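Local coordinates for spindle assembly checkpoint serine/threonine-protein kinase BUB1 (PDB 3ESL) that phosphorylates BUB3 and itself and, in the spindle assembly checkpoint, delays anaphase until chromosomes are bioriented on the spindle, at residues 38-43 and 54-59; 73-78 and 111-116; 93-98 and 123-128; 130-135 and 166-171. One frame throughout, in Å; residues are numbered along the deposited sequence. Where two conformers were deposited one is given.

Interaction 1 of 4, residues 38-43 and 54-59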
# COMPACT_ATOMS: atom_id res chain seq x y z
N ILE A 38 10.28 -10.02 -5.01
CA ILE A 38 9.77 -11.38 -5.00
C ILE A 38 10.92 -12.32 -4.62
O ILE A 38 10.72 -13.21 -3.79
CB ILE A 38 9.13 -11.76 -6.34
CG1 ILE A 38 7.82 -10.97 -6.53
CG2 ILE A 38 8.85 -13.28 -6.42
CD1 ILE A 38 7.29 -11.01 -7.93
N TRP A 39 12.10 -12.09 -5.20
CA TRP A 39 13.28 -12.92 -4.88
C TRP A 39 13.68 -12.80 -3.41
O TRP A 39 13.96 -13.81 -2.74
CB TRP A 39 14.45 -12.58 -5.80
CG TRP A 39 15.69 -13.35 -5.43
CD1 TRP A 39 16.00 -14.63 -5.81
CD2 TRP A 39 16.74 -12.92 -4.56
NE1 TRP A 39 17.19 -15.02 -5.23
CE2 TRP A 39 17.67 -13.98 -4.47
CE3 TRP A 39 17.00 -11.73 -3.86
CZ2 TRP A 39 18.85 -13.89 -3.70
CZ3 TRP A 39 18.17 -11.63 -3.09
CH2 TRP A 39 19.08 -12.72 -3.02
N ILE A 40 13.70 -11.58 -2.89
CA ILE A 40 14.04 -11.37 -1.48
C ILE A 40 13.05 -12.09 -0.57
O ILE A 40 13.45 -12.77 0.38
CB ILE A 40 14.01 -9.89 -1.09
CG1 ILE A 40 15.05 -9.09 -1.88
CG2 ILE A 40 14.25 -9.72 0.43
CD1 ILE A 40 14.79 -7.58 -1.86
N SER A 41 11.76 -11.94 -0.86
CA SER A 41 10.72 -12.43 0.04
C SER A 41 10.57 -13.95 -0.02
O SER A 41 9.94 -14.55 0.86
CB SER A 41 9.39 -11.74 -0.27
OG SER A 41 8.93 -12.09 -1.57
N THR A 42 11.13 -14.57 -1.05
CA THR A 42 11.07 -16.02 -1.20
C THR A 42 12.44 -16.64 -0.91
O THR A 42 12.63 -17.26 0.13
CB THR A 42 10.52 -16.45 -2.58
OG1 THR A 42 11.33 -15.88 -3.62
CG2 THR A 42 9.07 -16.00 -2.76
N SER A 43 13.39 -16.41 -1.80
CA SER A 43 14.69 -17.07 -1.71
C SER A 43 15.56 -16.57 -0.56
O SER A 43 16.07 -17.36 0.24
CB SER A 43 15.43 -16.96 -3.04
OG SER A 43 14.70 -17.62 -4.05
N GLU A 54 15.34 -6.75 6.60
CA GLU A 54 15.93 -5.43 6.38
C GLU A 54 16.01 -5.08 4.90
O GLU A 54 15.63 -3.98 4.49
CB GLU A 54 17.34 -5.37 7.00
CG GLU A 54 18.12 -4.09 6.72
CD GLU A 54 19.63 -4.30 6.64
OE1 GLU A 54 20.18 -5.10 7.44
OE2 GLU A 54 20.27 -3.68 5.77
N VAL A 55 16.49 -6.03 4.10
CA VAL A 55 16.68 -5.82 2.67
C VAL A 55 15.32 -5.69 1.99
O VAL A 55 15.15 -4.86 1.08
CB VAL A 55 17.54 -6.93 2.01
CG1 VAL A 55 17.67 -6.70 0.51
CG2 VAL A 55 18.93 -6.99 2.66
N LEU A 56 14.36 -6.50 2.43
CA LEU A 56 13.01 -6.38 1.87
C LEU A 56 12.45 -4.98 2.17
O LEU A 56 11.92 -4.31 1.27
CB LEU A 56 12.07 -7.47 2.39
CG LEU A 56 10.64 -7.42 1.85
CD1 LEU A 56 10.60 -7.53 0.32
CD2 LEU A 56 9.75 -8.49 2.49
N ARG A 57 12.56 -4.54 3.43
CA ARG A 57 11.99 -3.25 3.82
C ARG A 57 12.61 -2.12 3.01
O ARG A 57 11.89 -1.29 2.46
CB ARG A 57 12.13 -3.00 5.34
CG ARG A 57 11.49 -1.66 5.77
CD ARG A 57 11.22 -1.53 7.27
NE ARG A 57 10.35 -0.37 7.49
CZ ARG A 57 9.68 -0.09 8.62
NH1 ARG A 57 9.75 -0.89 9.68
NH2 ARG A 57 8.92 1.01 8.67
N SER A 58 13.94 -2.11 2.94
CA SER A 58 14.68 -1.08 2.19
C SER A 58 14.36 -1.06 0.69
O SER A 58 14.24 0.01 0.09
CB SER A 58 16.19 -1.26 2.40
OG SER A 58 16.93 -0.57 1.40
N THR A 59 14.22 -2.24 0.10
CA THR A 59 13.93 -2.36 -1.32
C THR A 59 12.52 -1.86 -1.60
O THR A 59 12.30 -1.17 -2.60
CB THR A 59 14.14 -3.80 -1.81
OG1 THR A 59 15.50 -4.18 -1.54
CG2 THR A 59 13.91 -3.89 -3.31

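Interaction 2 of 4, residues 73-78 and 111-116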
# COMPACT_ATOMS: atom_id res chain seq x y z
N TYR A 73 2.18 5.48 -13.37
CA TYR A 73 1.99 4.32 -12.46
C TYR A 73 0.90 4.51 -11.40
O TYR A 73 0.62 3.59 -10.60
CB TYR A 73 3.31 4.01 -11.78
CG TYR A 73 4.28 3.20 -12.60
CD1 TYR A 73 4.04 1.84 -12.86
CD2 TYR A 73 5.47 3.77 -13.08
CE1 TYR A 73 4.95 1.08 -13.59
CE2 TYR A 73 6.38 3.01 -13.78
CZ TYR A 73 6.12 1.68 -14.03
OH TYR A 73 7.02 0.92 -14.73
N ARG A 74 0.28 5.70 -11.37
CA ARG A 74 -0.68 6.06 -10.31
C ARG A 74 -1.71 4.97 -10.01
O ARG A 74 -1.97 4.65 -8.84
CB ARG A 74 -1.41 7.35 -10.65
CG ARG A 74 -0.71 8.60 -10.21
CD ARG A 74 -1.62 9.80 -10.48
NE ARG A 74 -0.95 11.07 -10.24
CZ ARG A 74 -1.33 12.23 -10.77
NH1 ARG A 74 -2.38 12.28 -11.59
NH2 ARG A 74 -0.66 13.34 -10.50
N ASN A 75 -2.30 4.41 -11.06
CA ASN A 75 -3.30 3.36 -10.88
C ASN A 75 -2.88 2.02 -11.46
O ASN A 75 -3.72 1.26 -11.95
CB ASN A 75 -4.68 3.83 -11.38
CG ASN A 75 -5.29 4.86 -10.47
OD1 ASN A 75 -5.65 4.55 -9.32
ND2 ASN A 75 -5.38 6.10 -10.95
N ASP A 76 -1.58 1.74 -11.40
CA ASP A 76 -1.05 0.43 -11.75
C ASP A 76 -1.32 -0.49 -10.56
O ASP A 76 -0.83 -0.23 -9.45
CB ASP A 76 0.46 0.54 -12.03
CG ASP A 76 1.07 -0.75 -12.56
OD1 ASP A 76 0.80 -1.84 -12.01
OD2 ASP A 76 1.83 -0.69 -13.56
N PRO A 77 -2.10 -1.58 -10.75
CA PRO A 77 -2.45 -2.42 -9.60
C PRO A 77 -1.23 -3.08 -8.98
O PRO A 77 -1.23 -3.39 -7.79
CB PRO A 77 -3.38 -3.49 -10.20
CG PRO A 77 -3.07 -3.50 -11.65
CD PRO A 77 -2.66 -2.09 -12.02
N ARG A 78 -0.19 -3.31 -9.77
CA ARG A 78 1.04 -3.88 -9.21
C ARG A 78 1.68 -2.93 -8.21
O ARG A 78 2.17 -3.35 -7.15
CB ARG A 78 2.04 -4.19 -10.31
CG ARG A 78 1.52 -5.12 -11.39
CD ARG A 78 2.50 -5.21 -12.56
NE ARG A 78 2.69 -3.90 -13.21
CZ ARG A 78 3.72 -3.59 -13.99
NH1 ARG A 78 4.67 -4.49 -14.24
NH2 ARG A 78 3.81 -2.38 -14.53
N GLY A 111 -3.77 4.82 -6.59
CA GLY A 111 -4.76 3.79 -6.30
C GLY A 111 -6.20 4.26 -6.24
O GLY A 111 -7.10 3.47 -5.99
N THR A 112 -6.43 5.54 -6.47
CA THR A 112 -7.77 6.11 -6.26
C THR A 112 -8.80 5.72 -7.32
O THR A 112 -10.00 6.01 -7.17
CB THR A 112 -7.73 7.62 -6.02
OG1 THR A 112 -7.06 8.26 -7.10
CG2 THR A 112 -7.00 7.94 -4.70
N LYS A 113 -8.35 5.04 -8.38
CA LYS A 113 -9.27 4.48 -9.35
C LYS A 113 -9.38 2.95 -9.23
O LYS A 113 -10.00 2.29 -10.08
CB LYS A 113 -8.88 4.90 -10.77
CG LYS A 113 -8.92 6.40 -11.01
CD LYS A 113 -8.45 6.75 -12.43
CE LYS A 113 -8.32 8.26 -12.60
NZ LYS A 113 -8.10 8.65 -14.04
N LEU A 114 -8.77 2.39 -8.18
CA LEU A 114 -8.78 0.95 -7.96
C LEU A 114 -9.56 0.54 -6.71
O LEU A 114 -9.31 1.06 -5.62
CB LEU A 114 -7.34 0.42 -7.84
CG LEU A 114 -6.48 0.66 -9.09
CD1 LEU A 114 -5.05 0.22 -8.82
CD2 LEU A 114 -7.06 -0.10 -10.31
N SER A 115 -10.48 -0.43 -6.88
CA SER A 115 -11.30 -0.93 -5.76
C SER A 115 -10.48 -1.38 -4.56
O SER A 115 -10.86 -1.15 -3.41
CB SER A 115 -12.19 -2.09 -6.23
OG SER A 115 -13.13 -1.64 -7.16
N LEU A 116 -9.35 -2.05 -4.82
CA LEU A 116 -8.50 -2.55 -3.76
C LEU A 116 -8.09 -1.46 -2.78
O LEU A 116 -8.01 -1.71 -1.58
CB LEU A 116 -7.26 -3.22 -4.37
CG LEU A 116 -6.30 -3.87 -3.35
CD1 LEU A 116 -6.99 -4.99 -2.59
CD2 LEU A 116 -5.05 -4.36 -4.06
O HOH W 1 -5.67 8.58 -9.68

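Interaction 3 of 4, residues 93-98 and 123-128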
# COMPACT_ATOMS: atom_id res chain seq x y z
N ASN A 93 1.43 -2.56 13.42
CA ASN A 93 1.27 -2.17 14.83
C ASN A 93 1.16 -0.65 15.02
O ASN A 93 1.33 -0.14 16.12
CB ASN A 93 2.42 -2.74 15.66
CG ASN A 93 3.76 -2.08 15.35
OD1 ASN A 93 3.99 -1.58 14.25
ND2 ASN A 93 4.66 -2.07 16.34
N ASN A 94 0.89 0.08 13.93
CA ASN A 94 0.88 1.54 13.98
C ASN A 94 -0.25 2.11 13.14
O ASN A 94 -0.05 2.35 11.94
CB ASN A 94 2.23 2.09 13.49
CG ASN A 94 2.41 3.57 13.78
OD1 ASN A 94 1.45 4.35 13.83
ND2 ASN A 94 3.67 3.97 13.96
N PHE A 95 -1.41 2.33 13.75
CA PHE A 95 -2.57 2.83 13.02
C PHE A 95 -2.29 4.18 12.35
O PHE A 95 -2.64 4.38 11.19
CB PHE A 95 -3.82 2.98 13.91
CG PHE A 95 -4.93 3.75 13.25
CD1 PHE A 95 -5.78 3.11 12.34
CD2 PHE A 95 -5.09 5.11 13.48
CE1 PHE A 95 -6.80 3.83 11.70
CE2 PHE A 95 -6.10 5.83 12.85
CZ PHE A 95 -6.96 5.19 11.95
N HIS A 96 -1.68 5.10 13.09
CA HIS A 96 -1.49 6.44 12.55
C HIS A 96 -0.60 6.47 11.31
O HIS A 96 -0.90 7.17 10.35
CB HIS A 96 -1.03 7.42 13.62
CG HIS A 96 -2.13 7.81 14.55
ND1 HIS A 96 -3.20 8.58 14.16
CD2 HIS A 96 -2.34 7.51 15.86
CE1 HIS A 96 -4.02 8.75 15.18
NE2 HIS A 96 -3.52 8.11 16.23
N GLU A 97 0.48 5.71 11.35
CA GLU A 97 1.37 5.63 10.19
C GLU A 97 0.71 4.88 9.05
O GLU A 97 0.87 5.26 7.90
CB GLU A 97 2.73 5.03 10.57
CG GLU A 97 3.57 6.04 11.36
CD GLU A 97 3.77 7.35 10.60
OE1 GLU A 97 4.31 7.30 9.48
OE2 GLU A 97 3.36 8.42 11.11
N SER A 98 -0.05 3.82 9.37
CA SER A 98 -0.85 3.13 8.33
C SER A 98 -1.85 4.08 7.67
O SER A 98 -1.88 4.19 6.43
CB SER A 98 -1.60 1.91 8.90
OG SER A 98 -0.68 0.88 9.26
N LYS A 123 -10.96 -1.34 5.41
CA LYS A 123 -10.63 -2.38 6.38
C LYS A 123 -9.81 -1.80 7.54
O LYS A 123 -10.08 -2.12 8.70
CB LYS A 123 -9.89 -3.55 5.72
CG LYS A 123 -9.58 -4.72 6.66
CD LYS A 123 -8.78 -5.83 5.96
CE LYS A 123 -7.28 -5.50 5.86
NZ LYS A 123 -6.57 -5.54 7.18
N LEU A 124 -8.84 -0.94 7.23
CA LEU A 124 -8.05 -0.31 8.29
C LEU A 124 -8.96 0.48 9.25
O LEU A 124 -8.85 0.33 10.48
CB LEU A 124 -6.95 0.60 7.70
CG LEU A 124 -6.07 1.31 8.73
CD1 LEU A 124 -5.03 0.38 9.29
CD2 LEU A 124 -5.41 2.54 8.11
N LEU A 125 -9.84 1.30 8.69
CA LEU A 125 -10.73 2.13 9.49
C LEU A 125 -11.71 1.25 10.26
O LEU A 125 -11.99 1.52 11.42
CB LEU A 125 -11.50 3.12 8.62
CG LEU A 125 -10.68 4.19 7.90
CD1 LEU A 125 -11.60 5.16 7.17
CD2 LEU A 125 -9.77 4.93 8.90
N GLU A 126 -12.19 0.19 9.60
CA GLU A 126 -13.11 -0.76 10.27
C GLU A 126 -12.48 -1.38 11.52
O GLU A 126 -13.09 -1.36 12.61
CB GLU A 126 -13.58 -1.84 9.29
CG GLU A 126 -14.29 -3.02 9.99
CD GLU A 126 -14.79 -4.09 9.05
OE1 GLU A 126 -14.43 -4.10 7.85
OE2 GLU A 126 -15.57 -4.95 9.53
N ASN A 127 -11.28 -1.92 11.37
CA ASN A 127 -10.54 -2.52 12.48
C ASN A 127 -10.24 -1.51 13.59
O ASN A 127 -10.21 -1.88 14.77
CB ASN A 127 -9.25 -3.18 11.99
CG ASN A 127 -9.50 -4.40 11.10
OD1 ASN A 127 -10.54 -5.04 11.20
ND2 ASN A 127 -8.54 -4.71 10.25
N ALA A 128 -10.06 -0.25 13.21
CA ALA A 128 -9.84 0.83 14.18
C ALA A 128 -11.15 1.33 14.75
O ALA A 128 -11.17 2.30 15.52
CB ALA A 128 -9.07 1.98 13.55

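Interaction 4 of 4, residues 130-135 and 166-171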
# COMPACT_ATOMS: atom_id res chain seq x y z
N PHE A 130 -13.59 2.92 13.28
CA PHE A 130 -14.20 4.06 12.62
C PHE A 130 -15.24 3.48 11.68
O PHE A 130 -15.09 3.52 10.45
CB PHE A 130 -13.17 4.92 11.86
CG PHE A 130 -12.23 5.69 12.75
CD1 PHE A 130 -12.66 6.83 13.44
CD2 PHE A 130 -10.91 5.27 12.91
CE1 PHE A 130 -11.78 7.55 14.26
CE2 PHE A 130 -10.02 5.98 13.73
CZ PHE A 130 -10.45 7.11 14.40
N PHE A 131 -16.30 2.92 12.26
CA PHE A 131 -17.21 2.06 11.50
C PHE A 131 -17.92 2.75 10.35
O PHE A 131 -17.94 2.25 9.22
CB PHE A 131 -18.21 1.36 12.45
CG PHE A 131 -17.56 0.35 13.36
CD1 PHE A 131 -16.98 -0.81 12.85
CD2 PHE A 131 -17.54 0.55 14.75
CE1 PHE A 131 -16.37 -1.74 13.69
CE2 PHE A 131 -16.94 -0.37 15.59
CZ PHE A 131 -16.36 -1.52 15.07
N LEU A 132 -18.50 3.92 10.61
CA LEU A 132 -19.28 4.60 9.59
C LEU A 132 -18.40 5.34 8.56
O LEU A 132 -18.78 5.47 7.40
CB LEU A 132 -20.36 5.50 10.21
CG LEU A 132 -21.36 4.73 11.11
CD1 LEU A 132 -22.31 5.68 11.84
CD2 LEU A 132 -22.13 3.64 10.36
N GLU A 133 -17.22 5.77 8.99
CA GLU A 133 -16.24 6.33 8.07
C GLU A 133 -15.79 5.27 7.06
O GLU A 133 -15.62 5.56 5.87
CB GLU A 133 -15.03 6.89 8.81
CG GLU A 133 -15.33 8.14 9.64
CD GLU A 133 -15.71 7.84 11.09
OE1 GLU A 133 -16.17 6.72 11.40
OE2 GLU A 133 -15.53 8.74 11.94
N ALA A 134 -15.60 4.04 7.55
CA ALA A 134 -15.21 2.91 6.70
C ALA A 134 -16.25 2.63 5.61
O ALA A 134 -15.90 2.30 4.48
CB ALA A 134 -14.93 1.67 7.53
N LYS A 135 -17.53 2.76 5.96
CA LYS A 135 -18.61 2.56 4.98
C LYS A 135 -18.57 3.66 3.93
O LYS A 135 -18.64 3.38 2.74
CB LYS A 135 -19.99 2.52 5.68
CG LYS A 135 -21.18 2.52 4.73
CD LYS A 135 -22.48 2.28 5.49
CE LYS A 135 -23.68 2.31 4.56
NZ LYS A 135 -24.78 1.48 5.11
N MET A 166 -23.12 -6.07 14.73
CA MET A 166 -22.68 -5.22 15.85
C MET A 166 -23.74 -4.17 16.23
O MET A 166 -23.47 -3.29 17.06
CB MET A 166 -21.35 -4.52 15.53
CG MET A 166 -20.21 -5.41 15.06
SD MET A 166 -18.69 -4.46 14.76
CE MET A 166 -17.85 -5.51 13.58
N ASN A 167 -24.93 -4.26 15.63
CA ASN A 167 -26.05 -3.34 15.93
C ASN A 167 -25.76 -1.87 15.62
O ASN A 167 -26.12 -0.98 16.39
CB ASN A 167 -26.52 -3.47 17.40
CG ASN A 167 -26.85 -4.91 17.80
OD1 ASN A 167 -27.72 -5.55 17.20
ND2 ASN A 167 -26.18 -5.40 18.84
N ILE A 168 -25.10 -1.61 14.48
CA ILE A 168 -24.64 -0.26 14.15
C ILE A 168 -25.46 0.41 13.05
O ILE A 168 -25.66 -0.17 11.98
CB ILE A 168 -23.13 -0.26 13.75
CG1 ILE A 168 -22.27 -0.75 14.91
CG2 ILE A 168 -22.68 1.14 13.29
CD1 ILE A 168 -20.84 -1.07 14.54
N VAL A 169 -25.94 1.62 13.34
CA VAL A 169 -26.64 2.49 12.37
C VAL A 169 -26.37 3.97 12.67
O VAL A 169 -25.98 4.32 13.79
CB VAL A 169 -28.18 2.24 12.34
CG1 VAL A 169 -28.54 1.18 11.30
CG2 VAL A 169 -28.73 1.88 13.73
N GLU A 170 -26.58 4.83 11.67
CA GLU A 170 -26.44 6.28 11.86
C GLU A 170 -27.64 6.91 12.58
O GLU A 170 -28.76 6.38 12.54
CB GLU A 170 -26.22 7.00 10.52
CG GLU A 170 -24.75 7.25 10.18
CD GLU A 170 -24.46 8.68 9.74
OE1 GLU A 170 -25.13 9.17 8.80
OE2 GLU A 170 -23.56 9.31 10.32
N ASN A 171 -27.40 8.04 13.24
CA ASN A 171 -28.45 8.82 13.89
C ASN A 171 -28.64 10.20 13.26
O ASN A 171 -27.68 10.88 12.90
CB ASN A 171 -28.17 8.96 15.39
CG ASN A 171 -28.97 7.97 16.23
OD1 ASN A 171 -30.15 7.71 15.97
ND2 ASN A 171 -28.33 7.41 17.26

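Interaction 1 of 4, residues 38-43 and 54-59
Ile40 and Leu56 have the nearest pair of CA atoms across two antiparallel helical segments, 38-43 and 54-59, whose axes come within 9.5 Å of each other at an angle of 161°. The segments belong to helices 29-47 and 49-67, consecutive in the chain, and form a helical hairpin of the kind from which TPR-like, all-alpha domains such as the N-terminal domain of BUB1 are built. The contact is a worked example of one branched side chain carrying most of an interface. Ile40 points at the facing helix and divides its work between two methyls. CG2, anti to the backbone N, lies 3.7 Å from Leu56 CB. CG1 starts beside the backbone N, and CD1 at its end meets Val55 CG1 at 3.8 Å, the two side chains crossing at about a right angle. CD1 also meets Thr59 tip to tip, 3.5 Å from its OG1. Ser41 is peripheral here, with CB 4.3 Å from Leu56 CD2, while its hydroxyl bonds to the carbonyl of Met37. Leu56 also packs on Leu89 of helix 77-90, which joins the hairpin to the next helix. An alanine at Thr59 would probably leave Ile40 CD1 with a gap where OG1 and CG2 had stood, and Val55 O with one donor fewer. That carbonyl oxygen is gripped twice by Thr59, by N at 2.9 Å and by OG1 at 2.7 Å, the two donors reaching it from opposite faces of its plane.

Interaction 2 of 4, residues 73-78 and 111-116
Gly111 opens its segment by donating its N to Arg74 O at 2.9 Å; with a positive phi of 84°, it is the first residue of a type I turn that runs to Leu114. Thr112 joins through water: one molecule accepts from Asn75 ND2 at 2.8 Å and is also hydrogen-bonded to Thr112 OG1. Lys113 then provides the second direct bond, its N donating to Asn75 OD1 at 2.9 Å from above the amide carbonyl plane. Its aliphatic chain, extended beyond CG, crosses the Asn75 side chain at about a right angle, with CD 3.5 Å from ND2. An alanine at Asn75 would probably leave Lys113 N without this acceptor and the water without its amide donor, loosening the tie between the turns. Leu114 adds van der Waals packing, with CD1 3.6 Å from Asn75 O and 3.8 Å from Pro77 CA. Ser115, turned elsewhere, bonds to the carbonyl of Pro148. On the other segment Asp76 caps helix 77-90 by accepting from Arg78 N, and Arg78 grips its carboxylate side-on through NE and NH2. Two type I turns, each leading into the N-cap of a helix and joined side by side, are thus how this TPR-like domain ties together the starts of helices 77-90 and 115-127.

Interaction 3 of 4, residues 93-98 and 123-128
Phe95 and Leu124 both start their side chains with CG anti to the backbone N (chi1 169° and 180°), which sets the two CG atoms where ring and branched end can meet. The setting is the TPR-like helical array of this domain: the first turn of helix 95-108 packs against the last turn of helix 115-127 and Ala128 just after it, and the contact rests on apolar packing alone. The Phe95 ring presents its CD1-CE1 side to the partner. Ala128 CB comes obliquely to within 3.5 Å of CE1, the shortest approach here, and Leu124 CG follows at 4.0 Å from the same atom, its side chain crossing that of Phe95 obliquely. Leu125 starts out pointing away, yet its CD2 comes to the ring edge, close to the ring plane and 4.2 Å from CZ. One turn along, Ser98 extends the seam with CB 3.8 Å from Leu124 CD1. Beyond the two segments, Arg185 of helix 177-186 touches the phenylalanine, and Leu125 continues into Leu182, Ala134 and Leu137. Phe95 is the first residue of its helix. Asn94 stands at the N-cap, and its OD1 accepts from Glu97 N at 3.0 Å, an almost straight bond of 168° whose donor stands well above the amide plane. Within the same turn Phe95 CD2 sits over the centre of the His96 ring, 4.0 Å above its plane.

Interaction 4 of 4, residues 130-135 and 166-171
Phe131 and Ile168 meet at about a right angle, the isoleucine setting a methyl over the phenyl face, a CH-pi contact. Ile168 CD1 lies 3.9 Å from the ring centroid and 22° off the normal, displaced toward the rim near CG and CD2. Met166 comes to the same side of the ring but at its other end. Its CG starts beside the backbone N and the chain runs extended beyond it, bringing SD 3.7 Å from Phe131 CE1 in an oblique Met-aromatic contact, with the two side chains crossing at about a right angle. Methyl and sulfur thus share one side of the ring, the methyl over the face and the sulfur obliquely. The second branch of Ile168 serves Leu132: the two side chains slide past each other in opposite directions, with CG2 3.9 Å from Leu132 CD2. Leu132 CD1 also lies beside Glu170, but that residue is poorly ordered and the closeness of the pair is doubtful. Between Met166 and Ile168 the chain turns at Asn167, whose positive phi belongs to a Schellman motif ending helix 149-165. The contact lies at the surface, where the loop leaving helix 149-165 folds back over the start of helix 131-143. Leu163 and Tyr159 of helix 149-165 flank it, the tyrosine OH bonding to Phe131 O, while Ser178 and Arg181 of helix 177-186 adjoin Leu132.

From the N terminus, interaction 1 comes first and closes the short hairpin formed by helices 29-47 and 49-67. Interactions 2 and 3, closing loops of 32 and 24 residues, then cross: 93-98 lies between the two segments of interaction 2, and 123-128 follows both, so helix 115-127 is tied at its start to the turn before helix 77-90 and at its end to helix 95-108. Interaction 4 follows in series, closing a loop of 30 residues, the rest of helix 131-143 and helix 149-165; none nests inside another. Interactions 3 and 4 touch, with Leu125 O 2.8 Å from Phe130 N, whereas interactions 1 and 4 lie on opposite sides of the chain's centre.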